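Local coordinates for probable transcriptional regulator, ArsR family protein (Rhodococcus sp. RHA1, PDB 3F6O) that probably binds DNA as a transcription factor of the ArsR family, through a winged helix-turn-helix fold, at residues L8-F12 with A81-W85; P31-L37 with V69-A73. All blocks are in the same frame, centred on the assembly; numbering follows the deposited sequence.

Contact 1 (L8-F12 with A81-W85)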
ATOM      1  N   LEU A   8      -2.966   2.279   8.963  1.00 24.78           N
ATOM      2  CA  LEU A   8      -2.384   2.163   7.627  1.00 22.46           C
ATOM      3  C   LEU A   8      -2.014   0.736   7.218  1.00 20.44           C
ATOM      4  O   LEU A   8      -2.063   0.401   6.057  1.00 19.85           O
ATOM      5  CB  LEU A   8      -1.184   3.092   7.469  1.00 21.87           C
ATOM      6  CG  LEU A   8      -1.463   4.598   7.475  1.00 23.06           C
ATOM      7  CD1 LEU A   8      -0.141   5.304   7.674  1.00 24.16           C
ATOM      8  CD2 LEU A   8      -2.160   5.086   6.185  1.00 23.56           C
ATOM      9  N   ASN A   9      -1.612  -0.102   8.169  1.00 20.09           N
ATOM     10  CA  ASN A   9      -1.222  -1.463   7.841  1.00 18.27           C
ATOM     11  C   ASN A   9      -2.249  -2.199   6.998  1.00 18.27           C
ATOM     12  O   ASN A   9      -1.921  -2.731   5.925  1.00 16.10           O
ATOM     13  CB  ASN A   9      -0.972  -2.263   9.122  1.00 19.82           C
ATOM     14  CG  ASN A   9       0.157  -1.691   9.966  1.00 20.81           C
ATOM     15  OD1 ASN A   9       1.027  -0.944   9.477  1.00 19.06           O
ATOM     16  ND2 ASN A   9       0.152  -2.041  11.247  1.00 20.49           N
ATOM     17  N   GLY A  10      -3.499  -2.215   7.466  1.00 16.54           N
ATOM     18  CA  GLY A  10      -4.541  -2.950   6.761  1.00 17.79           C
ATOM     19  C   GLY A  10      -4.952  -2.298   5.445  1.00 17.27           C
ATOM     20  O   GLY A  10      -5.327  -2.976   4.501  1.00 17.46           O
ATOM     21  N   ILE A  11      -4.928  -0.973   5.409  1.00 17.19           N
ATOM     22  CA  ILE A  11      -5.244  -0.220   4.184  1.00 17.19           C
ATOM     23  C   ILE A  11      -4.262  -0.599   3.068  1.00 15.71           C
ATOM     24  O   ILE A  11      -4.659  -0.909   1.953  1.00 16.18           O
ATOM     25  CB  ILE A  11      -5.266   1.302   4.482  1.00 17.42           C
ATOM     26  CG1 ILE A  11      -6.592   1.676   5.183  1.00 18.27           C
ATOM     27  CG2 ILE A  11      -5.062   2.155   3.205  1.00 18.67           C
ATOM     28  CD1 ILE A  11      -6.559   3.081   5.738  1.00 21.61           C
ATOM     29  N   PHE A  12      -2.975  -0.585   3.380  1.00 14.85           N
ATOM     30  CA  PHE A  12      -1.991  -0.966   2.386  1.00 15.10           C
ATOM     31  C   PHE A  12      -1.999  -2.475   2.086  1.00 15.29           C
ATOM     32  O   PHE A  12      -1.863  -2.859   0.937  1.00 14.82           O
ATOM     33  CB  PHE A  12      -0.605  -0.498   2.802  1.00 14.80           C
ATOM     34  CG  PHE A  12      -0.389   0.962   2.636  1.00 14.65           C
ATOM     35  CD1 PHE A  12      -0.511   1.558   1.382  1.00 15.52           C
ATOM     36  CD2 PHE A  12       0.012   1.731   3.711  1.00 14.93           C
ATOM     37  CE1 PHE A  12      -0.279   2.924   1.243  1.00 16.68           C
ATOM     38  CE2 PHE A  12       0.263   3.105   3.570  1.00 17.42           C
ATOM     39  CZ  PHE A  12       0.113   3.693   2.331  1.00 15.82           C
ATOM     40  N   ALA A  81      -6.303   8.537   3.313  1.00 23.04           N
ATOM     41  CA  ALA A  81      -5.195   8.073   4.164  1.00 23.25           C
ATOM     42  C   ALA A  81      -3.898   7.824   3.372  1.00 23.43           C
ATOM     43  O   ALA A  81      -2.795   8.256   3.790  1.00 23.08           O
ATOM     44  CB  ALA A  81      -5.611   6.818   4.940  1.00 22.84           C
ATOM     45  N   VAL A  82      -4.029   7.120   2.244  1.00 22.83           N
ATOM     46  CA  VAL A  82      -2.892   6.787   1.363  1.00 23.07           C
ATOM     47  C   VAL A  82      -2.252   8.085   0.814  1.00 24.16           C
ATOM     48  O   VAL A  82      -1.019   8.309   0.912  1.00 23.46           O
ATOM     49  CB  VAL A  82      -3.314   5.836   0.182  1.00 22.51           C
ATOM     50  CG1 VAL A  82      -2.149   5.658  -0.816  1.00 21.78           C
ATOM     51  CG2 VAL A  82      -3.776   4.473   0.689  1.00 21.30           C
ATOM     52  N   GLU A  83      -3.103   8.945   0.260  1.00 24.78           N
ATOM     53  CA  GLU A  83      -2.684  10.279  -0.174  1.00 25.78           C
ATOM     54  C   GLU A  83      -1.906  11.036   0.901  1.00 25.56           C
ATOM     55  O   GLU A  83      -0.823  11.578   0.624  1.00 26.67           O
ATOM     56  CB  GLU A  83      -3.899  11.093  -0.620  1.00 26.01           C
ATOM     57  CG  GLU A  83      -4.165  10.977  -2.080  1.00 29.51           C
ATOM     58  CD  GLU A  83      -5.154  12.040  -2.563  1.00 34.31           C
ATOM     59  N   ALA A  84      -2.447  11.046   2.119  1.00 25.07           N
ATOM     60  CA  ALA A  84      -1.838  11.715   3.267  1.00 24.23           C
ATOM     61  C   ALA A  84      -0.441  11.162   3.602  1.00 24.05           C
ATOM     62  O   ALA A  84       0.496  11.934   3.835  1.00 22.45           O
ATOM     63  CB  ALA A  84      -2.757  11.597   4.488  1.00 23.92           C
ATOM     64  N   TRP A  85      -0.297   9.829   3.622  1.00 23.75           N
ATOM     65  CA  TRP A  85       0.991   9.245   3.973  1.00 23.73           C
ATOM     66  C   TRP A  85       2.006   9.573   2.883  1.00 24.37           C
ATOM     67  O   TRP A  85       3.151   9.952   3.183  1.00 24.28           O
ATOM     68  CB  TRP A  85       0.910   7.713   4.184  1.00 23.32           C
ATOM     69  CG  TRP A  85       2.245   7.127   4.562  1.00 21.18           C
ATOM     70  CD1 TRP A  85       2.772   7.039   5.813  1.00 22.00           C
ATOM     71  CD2 TRP A  85       3.237   6.589   3.665  1.00 20.49           C
ATOM     72  NE1 TRP A  85       4.041   6.478   5.758  1.00 20.94           N
ATOM     73  CE2 TRP A  85       4.338   6.189   4.448  1.00 21.08           C
ATOM     74  CE3 TRP A  85       3.296   6.409   2.264  1.00 21.54           C
ATOM     75  CZ2 TRP A  85       5.490   5.613   3.889  1.00 22.50           C
ATOM     76  CZ3 TRP A  85       4.448   5.824   1.711  1.00 22.00           C
ATOM     77  CH2 TRP A  85       5.524   5.445   2.526  1.00 21.51           C
TER
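Phe12 drives the end of its ring between Val82 and Trp85, and Phe12, Val82 and Leu8 are the residues most covered where helix 5-15 crosses helix 77-94. The CE1 corner of the phenylalanine rests on the fork of Val82, 3.9 Å from CG2 and equally close to CG1, so both branches of the valine support one aromatic carbon. Next to it, Phe12 CZ comes within 4.2 Å of Trp85 CE3. The two rings form an offset edge-to-face pair, the edge of Phe12 toward the six-membered ring of Trp85, with planes at 77° and centroids 5.9 Å apart. Trp85 holds its indole extended from the helix, chi1 -179° setting CG opposite the backbone N, which brings the six-membered ring to the edge of Phe12. Leu8, one helical turn before Phe12, reaches the other part of the indole, its CD1 lying 3.9 Å from CD1 of Trp85, while its second methyl approaches Ala81. Val82 is shared in turn: its CG2 also meets Ile11 CG2 at 3.7 Å. Ala81 suits its place because a lone methyl group lets Ile11 CD1 settle 3.9 Å from its CB. The short helix segments cross at -110°, their axes 11.0 Å apart, a separation that large side chains can span. Leu15 of the second subunit packs on both Phe12 and Trp85, placing this first-to-last helix contact at the dimer interface, as in other ArsR-family proteins. Between the two segments the contact is wholly apolar. Its hold therefore comes from buried hydrocarbon and the fit of shapes, the edge-to-face ring pair adding at most a weak directional preference; hydrogen bonds such as that between Ile11 O and Trp60 NE1 lie around it.

Contact 2 (P31-L37 with V69-A73)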
ATOM      1  N   PRO A  31     -21.509   1.493  -7.714  1.00 21.13           N
ATOM      2  CA  PRO A  31     -21.758   0.288  -6.892  1.00 20.61           C
ATOM      3  C   PRO A  31     -22.087  -0.958  -7.727  1.00 20.85           C
ATOM      4  O   PRO A  31     -22.377  -0.847  -8.940  1.00 19.57           O
ATOM      5  CB  PRO A  31     -22.958   0.702  -6.027  1.00 20.16           C
ATOM      6  CG  PRO A  31     -23.709   1.738  -6.944  1.00 20.65           C
ATOM      7  CD  PRO A  31     -22.579   2.508  -7.557  1.00 21.02           C
ATOM      8  N   ALA A  32     -22.076  -2.118  -7.068  1.00 20.58           N
ATOM      9  CA  ALA A  32     -22.252  -3.407  -7.730  1.00 21.26           C
ATOM     10  C   ALA A  32     -22.562  -4.473  -6.691  1.00 21.30           C
ATOM     11  O   ALA A  32     -22.269  -4.300  -5.501  1.00 22.39           O
ATOM     12  CB  ALA A  32     -20.964  -3.774  -8.519  1.00 19.98           C
ATOM     13  N   THR A  33     -23.160  -5.576  -7.125  1.00 20.86           N
ATOM     14  CA  THR A  33     -23.362  -6.731  -6.263  1.00 20.20           C
ATOM     15  C   THR A  33     -22.100  -7.610  -6.271  1.00 20.37           C
ATOM     16  O   THR A  33     -21.293  -7.529  -7.189  1.00 19.97           O
ATOM     17  CB  THR A  33     -24.543  -7.606  -6.728  1.00 20.89           C
ATOM     18  OG1 THR A  33     -24.237  -8.189  -8.002  1.00 20.80           O
ATOM     19  CG2 THR A  33     -25.825  -6.783  -6.821  1.00 22.51           C
ATOM     20  N   VAL A  34     -21.932  -8.426  -5.241  1.00 20.31           N
ATOM     21  CA  VAL A  34     -20.839  -9.405  -5.210  1.00 21.98           C
ATOM     22  C   VAL A  34     -20.825 -10.307  -6.461  1.00 22.67           C
ATOM     23  O   VAL A  34     -19.762 -10.567  -7.027  1.00 23.25           O
ATOM     24  CB  VAL A  34     -20.894 -10.250  -3.901  1.00 22.32           C
ATOM     25  CG1 VAL A  34     -19.996 -11.506  -4.001  1.00 24.60           C
ATOM     26  CG2 VAL A  34     -20.523  -9.385  -2.689  1.00 22.74           C
ATOM     27  N   SER A  35     -22.002 -10.767  -6.913  1.00 23.19           N
ATOM     28  CA  SER A  35     -22.043 -11.723  -8.031  1.00 24.43           C
ATOM     29  C   SER A  35     -21.528 -11.061  -9.303  1.00 24.08           C
ATOM     30  O   SER A  35     -20.830 -11.663 -10.107  1.00 23.98           O
ATOM     31  CB  SER A  35     -23.444 -12.293  -8.215  1.00 25.68           C
ATOM     32  OG  SER A  35     -24.185 -11.438  -9.062  1.00 28.57           O
ATOM     33  N   GLU A  36     -21.831  -9.784  -9.450  1.00 23.39           N
ATOM     34  CA  GLU A  36     -21.329  -8.982 -10.536  1.00 22.51           C
ATOM     35  C   GLU A  36     -19.799  -8.820 -10.448  1.00 21.64           C
ATOM     36  O   GLU A  36     -19.075  -9.040 -11.440  1.00 20.44           O
ATOM     37  CB  GLU A  36     -22.046  -7.650 -10.417  1.00 23.19           C
ATOM     38  CG  GLU A  36     -21.940  -6.765 -11.525  1.00 27.45           C
ATOM     39  CD  GLU A  36     -22.761  -5.487 -11.318  1.00 30.63           C
ATOM     40  OE1 GLU A  36     -23.719  -5.405 -10.443  1.00 30.43           O
ATOM     41  OE2 GLU A  36     -22.426  -4.564 -12.079  1.00 34.26           O
ATOM     42  N   LEU A  37     -19.308  -8.470  -9.251  1.00 19.69           N
ATOM     43  CA  LEU A  37     -17.877  -8.263  -9.009  1.00 19.40           C
ATOM     44  C   LEU A  37     -17.037  -9.517  -9.208  1.00 19.22           C
ATOM     45  O   LEU A  37     -15.903  -9.423  -9.661  1.00 19.45           O
ATOM     46  CB  LEU A  37     -17.627  -7.670  -7.605  1.00 18.38           C
ATOM     47  CG  LEU A  37     -18.215  -6.279  -7.338  1.00 17.76           C
ATOM     48  CD1 LEU A  37     -18.123  -5.906  -5.826  1.00 15.07           C
ATOM     49  CD2 LEU A  37     -17.516  -5.205  -8.217  1.00 18.04           C
ATOM     50  N   VAL A  69     -28.595 -11.298  -1.921  1.00 34.77           N
ATOM     51  CA  VAL A  69     -27.947 -10.230  -2.690  1.00 31.59           C
ATOM     52  C   VAL A  69     -27.134  -9.354  -1.756  1.00 29.32           C
ATOM     53  O   VAL A  69     -27.665  -8.872  -0.764  1.00 29.33           O
ATOM     54  CB  VAL A  69     -28.982  -9.350  -3.376  1.00 31.82           C
ATOM     55  CG1 VAL A  69     -28.295  -8.247  -4.224  1.00 31.16           C
ATOM     56  CG2 VAL A  69     -29.919 -10.200  -4.240  1.00 32.61           C
ATOM     57  N   ARG A  70     -25.862  -9.134  -2.094  1.00 26.48           N
ATOM     58  CA  ARG A  70     -24.975  -8.280  -1.301  1.00 24.46           C
ATOM     59  C   ARG A  70     -24.485  -7.117  -2.165  1.00 22.70           C
ATOM     60  O   ARG A  70     -23.736  -7.328  -3.118  1.00 22.63           O
ATOM     61  CB  ARG A  70     -23.777  -9.089  -0.724  1.00 24.34           C
ATOM     62  CG  ARG A  70     -22.822  -8.241   0.127  1.00 25.05           C
ATOM     63  CD  ARG A  70     -21.788  -9.053   0.909  1.00 25.11           C
ATOM     64  NE  ARG A  70     -22.412  -9.917   1.911  1.00 27.37           N
ATOM     65  CZ  ARG A  70     -22.742  -9.557   3.152  1.00 30.79           C
ATOM     66  NH1 ARG A  70     -22.502  -8.328   3.611  1.00 30.90           N
ATOM     67  NH2 ARG A  70     -23.314 -10.453   3.959  1.00 33.81           N
ATOM     68  N   THR A  71     -24.914  -5.892  -1.848  1.00 20.70           N
ATOM     69  CA  THR A  71     -24.476  -4.721  -2.598  1.00 19.88           C
ATOM     70  C   THR A  71     -23.196  -4.178  -2.009  1.00 19.37           C
ATOM     71  O   THR A  71     -22.993  -4.260  -0.792  1.00 19.68           O
ATOM     72  CB  THR A  71     -25.581  -3.624  -2.654  1.00 20.39           C
ATOM     73  OG1 THR A  71     -25.962  -3.276  -1.324  1.00 24.68           O
ATOM     74  CG2 THR A  71     -26.826  -4.184  -3.369  1.00 18.73           C
ATOM     75  N   CYS A  72     -22.332  -3.650  -2.869  1.00 18.42           N
ATOM     76  CA  CYS A  72     -21.023  -3.123  -2.470  1.00 18.02           C
ATOM     77  C   CYS A  72     -20.836  -1.718  -3.004  1.00 17.71           C
ATOM     78  O   CYS A  72     -21.241  -1.386  -4.154  1.00 16.90           O
ATOM     79  CB  CYS A  72     -19.880  -4.002  -3.010  1.00 18.23           C
ATOM     80  SG  CYS A  72     -20.023  -5.755  -2.593  1.00 20.47           S
ATOM     81  N   ALA A  73     -20.205  -0.880  -2.192  1.00 17.19           N
ATOM     82  CA  ALA A  73     -19.824   0.445  -2.660  1.00 16.94           C
ATOM     83  C   ALA A  73     -18.470   0.846  -2.090  1.00 17.40           C
ATOM     84  O   ALA A  73     -18.134   0.500  -0.955  1.00 17.50           O
ATOM     85  CB  ALA A  73     -20.875   1.484  -2.257  1.00 16.46           C
TER
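The short first strand of the winged helix-turn-helix domain, 32-33, pairs antiparallel with wing strand 69-74 before the chain turns into helix 34-38. Ala32 and Cys72 are the hydrogen-bonded pair: Ala32 N gives to Cys72 O at 3.1 Å, and Cys72 N returns a bond to Ala32 O at 2.7 Å. Thr33 and Thr71 follow as a non-hydrogen-bonded pair. The ladder runs on into the helix start, where Val34 N donates to Arg70 O at 3.0 Å. Strand 32-33 thus lies along the edge of the wing hairpin, whose other strand, 61-66, bonds Thr71 and Ala73 of strand 69-74 from the far side. Thr33 both ends the strand and N-caps the helix. Its OG1, set between backbone N and carbonyl carbon (chi1 66°), accepts from Glu36 N at 3.2 Å; a weak return bond from Thr33 N to Glu36 OE1 completes a capping box, and Glu36 OE2 is salt-bridged to Arg26. A valine in place of Thr33 would probably leave Glu36 N without its cap and fray the helix start. On the Cys72 side, the small, only weakly polar thiol of Cys72 fits between larger groups, with SG 3.7 Å from Val34 CG2 and 3.8 Å from Leu37 CD1. The same Val34 methyl lies alongside the aliphatic part of Arg70, 3.8 Å from its CG, while the guanidinium leads away to bond Thr63 through NH1. Phe48 of helix 45-57 packs against both Val34 and Leu37.

Contact 1 is the more buried of the two and is also packed on by the second subunit; contact 2 is partly exposed, and no other chain of the assembly touches it. Their centres lie 24 Å apart, on opposite sides of the chain's centre. Contact 1 joins helices near the two ends of the chain through side chains alone, whereas contact 2 joins strands by backbone bonds, with the Thr33 cap starting a helix whose Val34 and Leu37 cover the thiol of Cys72. Contact 2 is nested within the loop that contact 1 closes, and strand 69-74 leads on to helix 77-94, so the wing passes straight into one of the helices at the dimer interface.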